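Local coordinates for protein acyl-CoA thioesterase YbgC (Helicobacter pylori, PDB 2PZH) that hydrolyses the thioester bond of long-chain acyl-CoAs and of benzoyl-CoA, and may take part in phospholipid metabolism, at residues 33-38 against 47-52; 73-78 against 106-111; 111-116 against 120-125. One frame throughout, in Å; residues are numbered along the deposited sequence.

Contact 1: 33-38 against 47-52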
ATOM      1  N   GLU A  33       2.911  12.833  12.753  1.00 14.70           N
ATOM      2  CA  GLU A  33       3.183  12.569  14.157  1.00 16.62           C
ATOM      3  C   GLU A  33       3.514  13.862  14.931  1.00 16.85           C
ATOM      4  O   GLU A  33       3.208  13.960  16.110  1.00 16.90           O
ATOM      5  CB  GLU A  33       4.272  11.515  14.321  1.00 16.88           C
ATOM      6  CG  GLU A  33       4.407  10.971  15.751  1.00 19.79           C
ATOM      7  CD  GLU A  33       3.208  10.141  16.218  1.00 20.87           C
ATOM      8  OE1 GLU A  33       2.394   9.684  15.382  1.00 21.49           O
ATOM      9  OE2 GLU A  33       3.084   9.929  17.442  1.00 21.70           O
ATOM     10  N   PHE A  34       4.114  14.851  14.280  1.00 17.23           N
ATOM     11  CA  PHE A  34       4.375  16.127  14.978  1.00 18.56           C
ATOM     12  C   PHE A  34       3.066  16.743  15.489  1.00 18.58           C
ATOM     13  O   PHE A  34       3.028  17.357  16.576  1.00 19.37           O
ATOM     14  CB  PHE A  34       5.094  17.133  14.073  1.00 20.90           C
ATOM     15  CG  PHE A  34       6.571  16.882  13.932  1.00 22.69           C
ATOM     16  CD1 PHE A  34       7.427  17.034  15.018  1.00 22.89           C
ATOM     17  CD2 PHE A  34       7.107  16.510  12.710  1.00 23.18           C
ATOM     18  CE1 PHE A  34       8.790  16.807  14.882  1.00 23.30           C
ATOM     19  CE2 PHE A  34       8.462  16.279  12.568  1.00 23.84           C
ATOM     20  CZ  PHE A  34       9.310  16.437  13.651  1.00 22.84           C
ATOM     21  N   PHE A  35       2.000  16.594  14.700  1.00 16.28           N
ATOM     22  CA  PHE A  35       0.703  17.084  15.110  1.00 17.04           C
ATOM     23  C   PHE A  35       0.098  16.135  16.126  1.00 16.92           C
ATOM     24  O   PHE A  35      -0.343  16.568  17.178  1.00 18.66           O
ATOM     25  CB  PHE A  35      -0.237  17.261  13.927  1.00 18.16           C
ATOM     26  CG  PHE A  35       0.197  18.324  12.964  1.00 18.91           C
ATOM     27  CD1 PHE A  35      -0.420  19.566  12.959  1.00 19.41           C
ATOM     28  CD2 PHE A  35       1.219  18.080  12.059  1.00 19.62           C
ATOM     29  CE1 PHE A  35      -0.032  20.550  12.061  1.00 20.09           C
ATOM     30  CE2 PHE A  35       1.618  19.065  11.153  1.00 19.65           C
ATOM     31  CZ  PHE A  35       0.993  20.303  11.161  1.00 19.77           C
ATOM     32  N   PHE A  36       0.063  14.841  15.817  1.00 16.90           N
ATOM     33  CA  PHE A  36      -0.486  13.871  16.772  1.00 17.12           C
ATOM     34  C   PHE A  36       0.132  14.025  18.166  1.00 18.56           C
ATOM     35  O   PHE A  36      -0.570  13.876  19.181  1.00 18.13           O
ATOM     36  CB  PHE A  36      -0.299  12.434  16.282  1.00 16.46           C
ATOM     37  CG  PHE A  36      -1.009  12.123  14.977  1.00 15.54           C
ATOM     38  CD1 PHE A  36      -2.129  12.818  14.584  1.00 15.08           C
ATOM     39  CD2 PHE A  36      -0.558  11.079  14.170  1.00 16.22           C
ATOM     40  CE1 PHE A  36      -2.775  12.526  13.368  1.00 15.43           C
ATOM     41  CE2 PHE A  36      -1.202  10.766  12.981  1.00 15.90           C
ATOM     42  CZ  PHE A  36      -2.309  11.493  12.576  1.00 16.12           C
ATOM     43  N   LYS A  37       1.432  14.320  18.226  1.00 19.92           N
ATOM     44  CA  LYS A  37       2.119  14.454  19.517  1.00 23.11           C
ATOM     45  C   LYS A  37       1.713  15.711  20.304  1.00 22.98           C
ATOM     46  O   LYS A  37       1.994  15.809  21.508  1.00 22.60           O
ATOM     47  CB  LYS A  37       3.642  14.356  19.358  1.00 24.23           C
ATOM     48  CG  LYS A  37       4.114  12.919  19.190  1.00 26.44           C
ATOM     49  CD  LYS A  37       5.640  12.794  19.171  1.00 26.89           C
ATOM     50  CE  LYS A  37       6.038  11.330  19.021  1.00 28.74           C
ATOM     51  NZ  LYS A  37       7.518  11.145  19.027  1.00 29.99           N
ATOM     52  N   GLN A  38       1.045  16.646  19.627  1.00 22.62           N
ATOM     53  CA  GLN A  38       0.449  17.821  20.266  1.00 23.58           C
ATOM     54  C   GLN A  38      -1.066  17.655  20.328  1.00 23.12           C
ATOM     55  O   GLN A  38      -1.819  18.632  20.449  1.00 23.44           O
ATOM     56  CB  GLN A  38       0.812  19.100  19.505  1.00 24.82           C
ATOM     57  CG  GLN A  38       2.307  19.259  19.243  1.00 27.08           C
ATOM     58  CD  GLN A  38       3.120  19.482  20.509  1.00 28.07           C
ATOM     59  OE1 GLN A  38       2.626  20.044  21.482  1.00 29.74           O
ATOM     60  NE2 GLN A  38       4.379  19.049  20.495  1.00 28.63           N
ATOM     61  N   GLY A  47      -9.925  23.797   6.758  1.00 33.61           N
ATOM     62  CA  GLY A  47      -8.718  23.768   5.949  1.00 30.10           C
ATOM     63  C   GLY A  47      -7.919  22.491   6.077  1.00 28.36           C
ATOM     64  O   GLY A  47      -8.054  21.759   7.057  1.00 26.81           O
ATOM     65  N   VAL A  48      -7.076  22.246   5.075  1.00 27.07           N
ATOM     66  CA  VAL A  48      -6.264  21.041   5.017  1.00 25.65           C
ATOM     67  C   VAL A  48      -4.946  21.360   4.287  1.00 24.41           C
ATOM     68  O   VAL A  48      -4.885  22.288   3.473  1.00 23.55           O
ATOM     69  CB  VAL A  48      -7.065  19.889   4.347  1.00 26.58           C
ATOM     70  CG1 VAL A  48      -6.882  19.900   2.825  1.00 25.93           C
ATOM     71  CG2 VAL A  48      -6.714  18.547   4.954  1.00 26.99           C
ATOM     72  N   PHE A  49      -3.878  20.624   4.603  1.00 22.62           N
ATOM     73  CA  PHE A  49      -2.607  20.824   3.906  1.00 21.80           C
ATOM     74  C   PHE A  49      -2.642  20.081   2.600  1.00 21.15           C
ATOM     75  O   PHE A  49      -3.181  18.986   2.525  1.00 21.45           O
ATOM     76  CB  PHE A  49      -1.426  20.303   4.728  1.00 22.97           C
ATOM     77  CG  PHE A  49      -1.035  21.207   5.850  1.00 22.61           C
ATOM     78  CD1 PHE A  49      -0.263  22.330   5.606  1.00 22.71           C
ATOM     79  CD2 PHE A  49      -1.450  20.944   7.150  1.00 23.22           C
ATOM     80  CE1 PHE A  49       0.098  23.180   6.639  1.00 22.86           C
ATOM     81  CE2 PHE A  49      -1.093  21.797   8.195  1.00 23.15           C
ATOM     82  CZ  PHE A  49      -0.318  22.907   7.934  1.00 22.95           C
ATOM     83  N   VAL A  50      -2.078  20.673   1.563  1.00 19.61           N
ATOM     84  CA  VAL A  50      -2.020  19.965   0.294  1.00 20.00           C
ATOM     85  C   VAL A  50      -0.628  20.039  -0.271  1.00 18.89           C
ATOM     86  O   VAL A  50      -0.011  21.106  -0.333  1.00 18.83           O
ATOM     87  CB  VAL A  50      -3.062  20.460  -0.734  1.00 20.69           C
ATOM     88  CG1 VAL A  50      -4.469  20.177  -0.222  1.00 21.76           C
ATOM     89  CG2 VAL A  50      -2.871  21.934  -1.048  1.00 20.12           C
ATOM     90  N   ILE A  51      -0.128  18.876  -0.662  1.00 18.78           N
ATOM     91  CA  ILE A  51       1.196  18.770  -1.226  1.00 18.07           C
ATOM     92  C   ILE A  51       1.192  19.407  -2.605  1.00 17.47           C
ATOM     93  O   ILE A  51       0.296  19.154  -3.420  1.00 17.24           O
ATOM     94  CB  ILE A  51       1.670  17.288  -1.212  1.00 19.05           C
ATOM     95  CG1 ILE A  51       3.105  17.145  -1.715  1.00 19.92           C
ATOM     96  CG2 ILE A  51       0.684  16.380  -1.952  1.00 19.59           C
ATOM     97  CD1 ILE A  51       3.807  15.930  -1.080  1.00 21.88           C
ATOM     98  N   ARG A  52       2.164  20.287  -2.826  1.00 16.58           N
ATOM     99  CA  ARG A  52       2.333  20.986  -4.091  1.00 17.25           C
ATOM    100  C   ARG A  52       3.390  20.311  -4.938  1.00 15.91           C
ATOM    101  O   ARG A  52       3.224  20.138  -6.134  1.00 16.08           O
ATOM    102  CB  ARG A  52       2.793  22.434  -3.861  1.00 19.00           C
ATOM    103  CG  ARG A  52       1.840  23.316  -3.090  1.00 21.52           C
ATOM    104  CD  ARG A  52       0.525  23.431  -3.818  1.00 23.62           C
ATOM    105  NE  ARG A  52      -0.268  24.535  -3.299  1.00 24.76           N
ATOM    106  CZ  ARG A  52      -1.565  24.694  -3.532  1.00 24.96           C
ATOM    107  NH1 ARG A  52      -2.221  23.811  -4.271  1.00 24.13           N
ATOM    108  NH2 ARG A  52      -2.203  25.733  -3.008  1.00 25.45           N
TER
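Phe35, near the C-terminal end of helix 22-36, and Phe49, in strand 47-58, have CA atoms 12.3 Å apart, the nearest pair of the two segments, so no backbone group meets its counterpart and two bulky aromatic side chains span the gap. Both side chains set out toward the other segment. In both residues CG lies beside the backbone N and anti to the carbonyl carbon (chi1 -65° in Phe35, -77° in Phe49), which sends each ring outward from its own backbone to meet the other about midway. The touch itself is small: CZ of Phe35 comes to 3.9 Å from CE2 of Phe49, and the neighbouring CE1 of Phe35 is a little farther from that same carbon. The ring centroids are 6.0 Å apart with their planes at 62°, so the rings meet obliquely by their corners at CZ and CE2. Only 59 Å² of surface is buried between the segments, and it is wholly apolar.

Phenylalanine suits both places because a flat, rigid hydrocarbon group can bridge a wide separation without bringing a polar atom into the interior. Each ring also has a second aromatic neighbour: Phe35 meets Phe128 of helix 126-133 edge-to-face, and Phe49 meets Phe113 of the adjoining strand in the same manner. Pro42, Leu131 and Leu132 pack against Phe35 as well, so the pair belongs to a larger apolar cluster joining the C-terminal helix to the sheet. Two residues before Phe35, the carboxylate of Glu33 pairs with Arg6 of the second subunit, placing this end of the helix at a subunit interface. A long helix packed through apolar side chains against a curved antiparallel sheet is the defining arrangement of the hot-dog fold.

Contact 2: 73-78 against 106-111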
ATOM      1  N   GLN A  73      13.044  18.977   9.068  1.00 17.85           N
ATOM      2  CA  GLN A  73      13.310  20.386   9.373  1.00 20.96           C
ATOM      3  C   GLN A  73      12.495  21.341   8.480  1.00 20.18           C
ATOM      4  O   GLN A  73      12.123  20.992   7.376  1.00 19.36           O
ATOM      5  CB  GLN A  73      14.808  20.682   9.311  1.00 22.29           C
ATOM      6  CG  GLN A  73      15.414  20.791   7.932  1.00 24.77           C
ATOM      7  CD  GLN A  73      16.892  21.152   7.997  1.00 25.72           C
ATOM      8  OE1 GLN A  73      17.521  21.024   9.052  1.00 28.28           O
ATOM      9  NE2 GLN A  73      17.446  21.620   6.880  1.00 27.44           N
ATOM     10  N   ILE A  74      12.199  22.534   8.984  1.00 20.37           N
ATOM     11  CA  ILE A  74      11.514  23.538   8.187  1.00 21.34           C
ATOM     12  C   ILE A  74      12.543  24.283   7.332  1.00 21.86           C
ATOM     13  O   ILE A  74      13.450  24.919   7.855  1.00 21.36           O
ATOM     14  CB  ILE A  74      10.748  24.561   9.070  1.00 22.01           C
ATOM     15  CG1 ILE A  74       9.797  23.855  10.050  1.00 23.13           C
ATOM     16  CG2 ILE A  74      10.006  25.560   8.196  1.00 22.70           C
ATOM     17  CD1 ILE A  74       8.727  22.998   9.406  1.00 23.42           C
ATOM     18  N   LYS A  75      12.412  24.182   6.017  1.00 22.68           N
ATOM     19  CA  LYS A  75      13.283  24.885   5.104  1.00 24.60           C
ATOM     20  C   LYS A  75      12.847  26.337   5.122  1.00 25.46           C
ATOM     21  O   LYS A  75      13.662  27.252   5.318  1.00 25.11           O
ATOM     22  CB  LYS A  75      13.112  24.318   3.686  1.00 26.52           C
ATOM     23  CG  LYS A  75      14.313  24.451   2.763  1.00 29.14           C
ATOM     24  CD  LYS A  75      15.367  23.389   3.103  1.00 30.47           C
ATOM     25  CE  LYS A  75      16.026  22.798   1.866  1.00 31.39           C
ATOM     26  NZ  LYS A  75      16.796  23.831   1.117  1.00 31.68           N
ATOM     27  N   GLU A  76      11.543  26.533   4.944  1.00 25.70           N
ATOM     28  CA  GLU A  76      10.967  27.850   4.760  1.00 27.26           C
ATOM     29  C   GLU A  76       9.521  27.827   5.224  1.00 26.77           C
ATOM     30  O   GLU A  76       8.766  26.911   4.875  1.00 25.92           O
ATOM     31  CB  GLU A  76      11.029  28.241   3.282  1.00 27.93           C
ATOM     32  CG  GLU A  76      10.304  29.528   2.926  1.00 29.83           C
ATOM     33  CD  GLU A  76      10.415  29.879   1.442  1.00 30.21           C
ATOM     34  OE1 GLU A  76      10.602  28.957   0.618  1.00 31.26           O
ATOM     35  OE2 GLU A  76      10.309  31.079   1.097  1.00 31.79           O
ATOM     36  N   LEU A  77       9.132  28.821   6.018  1.00 26.83           N
ATOM     37  CA  LEU A  77       7.747  28.922   6.469  1.00 27.53           C
ATOM     38  C   LEU A  77       7.203  30.306   6.147  1.00 28.89           C
ATOM     39  O   LEU A  77       7.692  31.310   6.680  1.00 28.59           O
ATOM     40  CB  LEU A  77       7.648  28.673   7.978  1.00 28.59           C
ATOM     41  CG  LEU A  77       6.410  27.991   8.586  1.00 29.65           C
ATOM     42  CD1 LEU A  77       6.321  28.309  10.076  1.00 29.93           C
ATOM     43  CD2 LEU A  77       5.107  28.362   7.881  1.00 29.37           C
ATOM     44  N   ARG A  78       6.189  30.351   5.285  1.00 29.22           N
ATOM     45  CA  ARG A  78       5.534  31.603   4.902  1.00 30.39           C
ATOM     46  C   ARG A  78       4.079  31.611   5.357  1.00 30.24           C
ATOM     47  O   ARG A  78       3.590  30.633   5.922  1.00 30.02           O
ATOM     48  CB  ARG A  78       5.590  31.806   3.390  1.00 32.18           C
ATOM     49  CG  ARG A  78       6.990  31.809   2.817  1.00 34.38           C
ATOM     50  CD  ARG A  78       7.816  32.983   3.322  1.00 35.95           C
ATOM     51  NE  ARG A  78       9.153  32.947   2.734  1.00 37.69           N
ATOM     52  CZ  ARG A  78      10.233  33.497   3.277  1.00 38.37           C
ATOM     53  NH1 ARG A  78      10.150  34.139   4.435  1.00 38.81           N
ATOM     54  NH2 ARG A  78      11.401  33.404   2.657  1.00 38.89           N
ATOM     55  N   ALA A 106      16.330  11.438   0.658  1.00 12.68           N
ATOM     56  CA  ALA A 106      16.073  12.804   1.100  1.00 13.78           C
ATOM     57  C   ALA A 106      14.954  13.389   0.263  1.00 15.52           C
ATOM     58  O   ALA A 106      14.790  13.029  -0.911  1.00 14.30           O
ATOM     59  CB  ALA A 106      17.322  13.660   0.988  1.00 13.61           C
ATOM     60  N   SER A 107      14.175  14.287   0.849  1.00 15.48           N
ATOM     61  CA  SER A 107      13.174  14.999   0.060  1.00 17.16           C
ATOM     62  C   SER A 107      13.040  16.446   0.491  1.00 17.48           C
ATOM     63  O   SER A 107      13.384  16.819   1.611  1.00 18.69           O
ATOM     64  CB  SER A 107      11.816  14.311   0.119  1.00 17.47           C
ATOM     65  OG  SER A 107      11.323  14.221   1.444  1.00 19.56           O
ATOM     66  N   GLU A 108      12.553  17.262  -0.426  1.00 16.36           N
ATOM     67  CA  GLU A 108      12.135  18.598  -0.110  1.00 16.85           C
ATOM     68  C   GLU A 108      10.727  18.655  -0.618  1.00 15.57           C
ATOM     69  O   GLU A 108      10.484  18.372  -1.789  1.00 15.26           O
ATOM     70  CB  GLU A 108      12.990  19.624  -0.853  1.00 19.39           C
ATOM     71  CG  GLU A 108      12.561  21.049  -0.589  1.00 21.54           C
ATOM     72  CD  GLU A 108      13.451  22.074  -1.286  1.00 23.54           C
ATOM     73  OE1 GLU A 108      14.693  21.930  -1.233  1.00 24.92           O
ATOM     74  OE2 GLU A 108      12.899  23.042  -1.855  1.00 25.19           O
ATOM     75  N   ILE A 109       9.801  19.012   0.258  1.00 14.38           N
ATOM     76  CA  ILE A 109       8.384  18.972  -0.077  1.00 14.96           C
ATOM     77  C   ILE A 109       7.725  20.280   0.301  1.00 15.84           C
ATOM     78  O   ILE A 109       7.914  20.776   1.421  1.00 14.41           O
ATOM     79  CB  ILE A 109       7.691  17.817   0.659  1.00 15.27           C
ATOM     80  CG1 ILE A 109       8.438  16.509   0.361  1.00 16.55           C
ATOM     81  CG2 ILE A 109       6.214  17.733   0.237  1.00 16.01           C
ATOM     82  CD1 ILE A 109       8.113  15.362   1.298  1.00 18.51           C
ATOM     83  N   LYS A 110       6.952  20.825  -0.634  1.00 16.52           N
ATOM     84  CA  LYS A 110       6.226  22.070  -0.428  1.00 17.52           C
ATOM     85  C   LYS A 110       4.735  21.786  -0.251  1.00 17.33           C
ATOM     86  O   LYS A 110       4.154  21.002  -0.998  1.00 16.16           O
ATOM     87  CB  LYS A 110       6.447  22.994  -1.624  1.00 18.27           C
ATOM     88  CG  LYS A 110       5.748  24.349  -1.541  1.00 20.24           C
ATOM     89  CD  LYS A 110       6.202  25.237  -2.708  1.00 21.32           C
ATOM     90  CE  LYS A 110       5.637  26.637  -2.620  1.00 24.60           C
ATOM     91  NZ  LYS A 110       4.315  26.729  -3.287  1.00 26.73           N
ATOM     92  N   PHE A 111       4.145  22.404   0.765  1.00 17.08           N
ATOM     93  CA  PHE A 111       2.733  22.245   1.078  1.00 18.75           C
ATOM     94  C   PHE A 111       2.070  23.612   1.041  1.00 19.08           C
ATOM     95  O   PHE A 111       2.681  24.605   1.427  1.00 20.11           O
ATOM     96  CB  PHE A 111       2.548  21.665   2.477  1.00 20.05           C
ATOM     97  CG  PHE A 111       3.249  20.366   2.689  1.00 20.16           C
ATOM     98  CD1 PHE A 111       2.596  19.167   2.482  1.00 21.96           C
ATOM     99  CD2 PHE A 111       4.577  20.347   3.105  1.00 21.08           C
ATOM    100  CE1 PHE A 111       3.267  17.974   2.669  1.00 21.64           C
ATOM    101  CE2 PHE A 111       5.245  19.172   3.291  1.00 20.76           C
ATOM    102  CZ  PHE A 111       4.589  17.977   3.079  1.00 21.37           C
TER
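Lys75 and Glu108 make this contact alone, reaching toward each other on the surface of the hot-dog sheet from strands that are not neighbours, since strand 81-92 runs between them. Lys75 stands at a classic beta bulge in strand 67-77: it and Glu76 both face Val83, and the chain turns a corner here. Lys75 sets out toward strand 102-114, and its chain, bent at chi2, chi3 and chi4, crosses that of Glu108 at about a right angle. Glu108 starts across this direction, but with CG anti to N (chi1 178°) and the next bond extended its carboxylate comes nearer, while the side chain also rests on Val83. CE of Lys75 lies 3.5 Å from OE1 of Glu108, whereas NZ is 3.7 Å from that oxygen, a long salt bridge with no hydrogen bond across the segments. Long, flexible charged residues suit such a surface position, where the attraction is probably softened by solvent. Glu76, next to the lysine, pairs within its own segment instead: NE of Arg78 donates to OE2 of Glu76 at 2.7 Å, meeting the oxygen on its anti side, 16° out of the carboxylate plane.

Contact 3: 111-116 against 120-125; sequences FGFVNR and SPIAIP
Phe113 has the most surface buried of any residue here, packing on Ile122, Ile124 and Pro125 at the hairpin of strands 102-114 and 121-122. Its CB lies 4.0 Å from CG1 of Ile124 and near the carbonyl oxygen of Ile122. The ring then swings toward the returning chain, CG being anti to the backbone N (chi1 -159°). At the ring edge, CD2 meets CD1 of Ile122 at 3.6 Å, and CE2 borders the same methyl. Pro125 CD sits over the ring centre, 3.5 Å from the centroid and 9° off the normal, touching CG, CD1 and CE1 and coming closest at CE2. A compact proline, its CD hydrogens slightly polarised by the adjoining amide nitrogen, suits this CH-pi contact. At the tip, CZ touches CG of Pro125 at 3.5 Å. The two backbones are joined by hydrogen bonds from Ile122 N to Phe113 O (2.9 Å) and from Asn115 N to Ser120 O (3.1 Å); the Asn115 side chain turns to Thr118 N. Strand 102-114 also pairs with strand 47-58, through Val114 to Val48 and Gly112 to Val50, while Pro125, which packs on Asn44, takes the N-cap position of helix 126-133, so the hairpin leads from the sheet into the C-terminal helix.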
ATOM      1  N   PHE A 111       4.145  22.404   0.765  1.00 17.08           N
ATOM      2  CA  PHE A 111       2.733  22.245   1.078  1.00 18.75           C
ATOM      3  C   PHE A 111       2.070  23.612   1.041  1.00 19.08           C
ATOM      4  O   PHE A 111       2.681  24.605   1.427  1.00 20.11           O
ATOM      5  CB  PHE A 111       2.548  21.665   2.477  1.00 20.05           C
ATOM      6  CG  PHE A 111       3.249  20.366   2.689  1.00 20.16           C
ATOM      7  CD1 PHE A 111       2.596  19.167   2.482  1.00 21.96           C
ATOM      8  CD2 PHE A 111       4.577  20.347   3.105  1.00 21.08           C
ATOM      9  CE1 PHE A 111       3.267  17.974   2.669  1.00 21.64           C
ATOM     10  CE2 PHE A 111       5.245  19.172   3.291  1.00 20.76           C
ATOM     11  CZ  PHE A 111       4.589  17.977   3.079  1.00 21.37           C
ATOM     12  N   GLY A 112       0.833  23.654   0.574  1.00 19.11           N
ATOM     13  CA  GLY A 112      -0.011  24.831   0.746  1.00 21.14           C
ATOM     14  C   GLY A 112      -1.107  24.480   1.734  1.00 21.78           C
ATOM     15  O   GLY A 112      -1.248  23.326   2.118  1.00 22.28           O
ATOM     16  N   PHE A 113      -1.880  25.472   2.163  1.00 22.91           N
ATOM     17  CA  PHE A 113      -3.063  25.203   2.974  1.00 23.84           C
ATOM     18  C   PHE A 113      -4.267  25.707   2.187  1.00 24.69           C
ATOM     19  O   PHE A 113      -4.214  26.771   1.574  1.00 23.91           O
ATOM     20  CB  PHE A 113      -2.965  25.881   4.343  1.00 24.91           C
ATOM     21  CG  PHE A 113      -3.858  25.270   5.390  1.00 24.68           C
ATOM     22  CD1 PHE A 113      -3.494  24.090   6.028  1.00 25.01           C
ATOM     23  CD2 PHE A 113      -5.052  25.880   5.750  1.00 25.08           C
ATOM     24  CE1 PHE A 113      -4.309  23.514   7.007  1.00 24.89           C
ATOM     25  CE2 PHE A 113      -5.876  25.314   6.726  1.00 25.33           C
ATOM     26  CZ  PHE A 113      -5.503  24.125   7.357  1.00 25.37           C
ATOM     27  N   VAL A 114      -5.334  24.920   2.162  1.00 25.45           N
ATOM     28  CA  VAL A 114      -6.468  25.235   1.295  1.00 27.37           C
ATOM     29  C   VAL A 114      -7.795  24.951   1.987  1.00 28.45           C
ATOM     30  O   VAL A 114      -7.857  24.139   2.906  1.00 27.97           O
ATOM     31  CB  VAL A 114      -6.400  24.423  -0.031  1.00 27.62           C
ATOM     32  CG1 VAL A 114      -5.201  24.873  -0.881  1.00 27.76           C
ATOM     33  CG2 VAL A 114      -6.326  22.939   0.258  1.00 27.91           C
ATOM     34  N   ASN A 115      -8.851  25.641   1.556  1.00 30.94           N
ATOM     35  CA  ASN A 115     -10.207  25.270   1.955  1.00 33.12           C
ATOM     36  C   ASN A 115     -10.573  23.941   1.304  1.00 34.23           C
ATOM     37  O   ASN A 115     -10.165  23.669   0.176  1.00 34.57           O
ATOM     38  CB  ASN A 115     -11.210  26.350   1.543  1.00 34.38           C
ATOM     39  CG  ASN A 115     -12.647  25.965   1.858  1.00 35.39           C
ATOM     40  OD1 ASN A 115     -13.261  25.164   1.144  1.00 35.70           O
ATOM     41  ND2 ASN A 115     -13.191  26.538   2.933  1.00 35.62           N
ATOM     42  N   ARG A 116     -11.345  23.115   2.004  1.00 36.20           N
ATOM     43  CA  ARG A 116     -11.689  21.786   1.483  1.00 38.25           C
ATOM     44  C   ARG A 116     -12.529  21.833   0.198  1.00 39.35           C
ATOM     45  O   ARG A 116     -12.163  21.234  -0.815  1.00 40.05           O
ATOM     46  CB  ARG A 116     -12.407  20.952   2.547  1.00 38.99           C
ATOM     47  CG  ARG A 116     -11.499  20.368   3.611  1.00 39.38           C
ATOM     48  CD  ARG A 116     -12.267  19.405   4.496  1.00 39.89           C
ATOM     49  NE  ARG A 116     -11.477  18.960   5.639  1.00 40.27           N
ATOM     50  CZ  ARG A 116     -11.319  19.665   6.755  1.00 40.48           C
ATOM     51  NH1 ARG A 116     -10.584  19.179   7.744  1.00 40.36           N
ATOM     52  NH2 ARG A 116     -11.896  20.855   6.882  1.00 40.68           N
ATOM     53  N   SER A 120      -9.115  26.524  -2.507  1.00 34.95           N
ATOM     54  CA  SER A 120      -8.468  27.812  -2.700  1.00 34.16           C
ATOM     55  C   SER A 120      -7.410  28.037  -1.630  1.00 32.88           C
ATOM     56  O   SER A 120      -7.611  27.655  -0.480  1.00 32.06           O
ATOM     57  CB  SER A 120      -9.506  28.935  -2.627  1.00 35.22           C
ATOM     58  OG  SER A 120      -8.967  30.162  -3.089  1.00 36.39           O
ATOM     59  N   PRO A 121      -6.287  28.670  -2.007  1.00 32.15           N
ATOM     60  CA  PRO A 121      -5.190  28.956  -1.085  1.00 31.70           C
ATOM     61  C   PRO A 121      -5.604  29.896   0.046  1.00 31.60           C
ATOM     62  O   PRO A 121      -6.070  31.014  -0.211  1.00 31.62           O
ATOM     63  CB  PRO A 121      -4.142  29.634  -1.981  1.00 32.22           C
ATOM     64  CG  PRO A 121      -4.893  30.139  -3.150  1.00 32.26           C
ATOM     65  CD  PRO A 121      -6.004  29.163  -3.366  1.00 32.11           C
ATOM     66  N   ILE A 122      -5.455  29.423   1.282  1.00 30.68           N
ATOM     67  CA  ILE A 122      -5.651  30.250   2.467  1.00 29.68           C
ATOM     68  C   ILE A 122      -4.389  30.222   3.327  1.00 29.88           C
ATOM     69  O   ILE A 122      -3.467  29.441   3.072  1.00 28.78           O
ATOM     70  CB  ILE A 122      -6.880  29.799   3.302  1.00 29.98           C
ATOM     71  CG1 ILE A 122      -6.709  28.360   3.792  1.00 29.54           C
ATOM     72  CG2 ILE A 122      -8.174  29.943   2.476  1.00 30.18           C
ATOM     73  CD1 ILE A 122      -7.819  27.867   4.706  1.00 29.64           C
ATOM     74  N   ALA A 123      -4.341  31.091   4.333  1.00 29.40           N
ATOM     75  CA  ALA A 123      -3.189  31.154   5.220  1.00 29.03           C
ATOM     76  C   ALA A 123      -3.119  29.892   6.063  1.00 28.93           C
ATOM     77  O   ALA A 123      -4.147  29.304   6.409  1.00 29.34           O
ATOM     78  CB  ALA A 123      -3.277  32.379   6.110  1.00 29.16           C
ATOM     79  N   ILE A 124      -1.900  29.468   6.385  1.00 28.60           N
ATOM     80  CA  ILE A 124      -1.715  28.387   7.342  1.00 28.62           C
ATOM     81  C   ILE A 124      -2.307  28.868   8.683  1.00 28.98           C
ATOM     82  O   ILE A 124      -2.080  30.009   9.082  1.00 29.92           O
ATOM     83  CB  ILE A 124      -0.217  28.004   7.463  1.00 28.34           C
ATOM     84  CG1 ILE A 124       0.265  27.350   6.160  1.00 28.10           C
ATOM     85  CG2 ILE A 124       0.013  27.060   8.632  1.00 28.43           C
ATOM     86  CD1 ILE A 124       1.776  27.278   6.005  1.00 27.97           C
ATOM     87  N   PRO A 125      -3.103  28.018   9.362  1.00 28.99           N
ATOM     88  CA  PRO A 125      -3.672  28.450  10.639  1.00 29.33           C
ATOM     89  C   PRO A 125      -2.572  28.879  11.606  1.00 29.77           C
ATOM     90  O   PRO A 125      -1.508  28.259  11.638  1.00 29.46           O
ATOM     91  CB  PRO A 125      -4.357  27.189  11.161  1.00 29.13           C
ATOM     92  CG  PRO A 125      -4.650  26.377   9.939  1.00 29.45           C
ATOM     93  CD  PRO A 125      -3.514  26.648   9.007  1.00 29.45           C
TER

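Along the chain the three contacts follow in series, each closing before the next opens, yet strand 102-114 ties them together. Contacts 2 and 3 both use it and share Phe111, with centres about 15 Å apart; contact 1 reaches the same sheet through the neighbouring strand 47-58, with its centre about 13 Å from that of contact 2 and 12 Å from that of contact 3. Arg52 N probably donates to Lys110 O, one of the backbone bonds joining the two strands. Contact 2 bridges strands on the sheet surface, so all three lie around one sheet, with a helix packed on it in contact 1 and the C-terminal helix following contact 3.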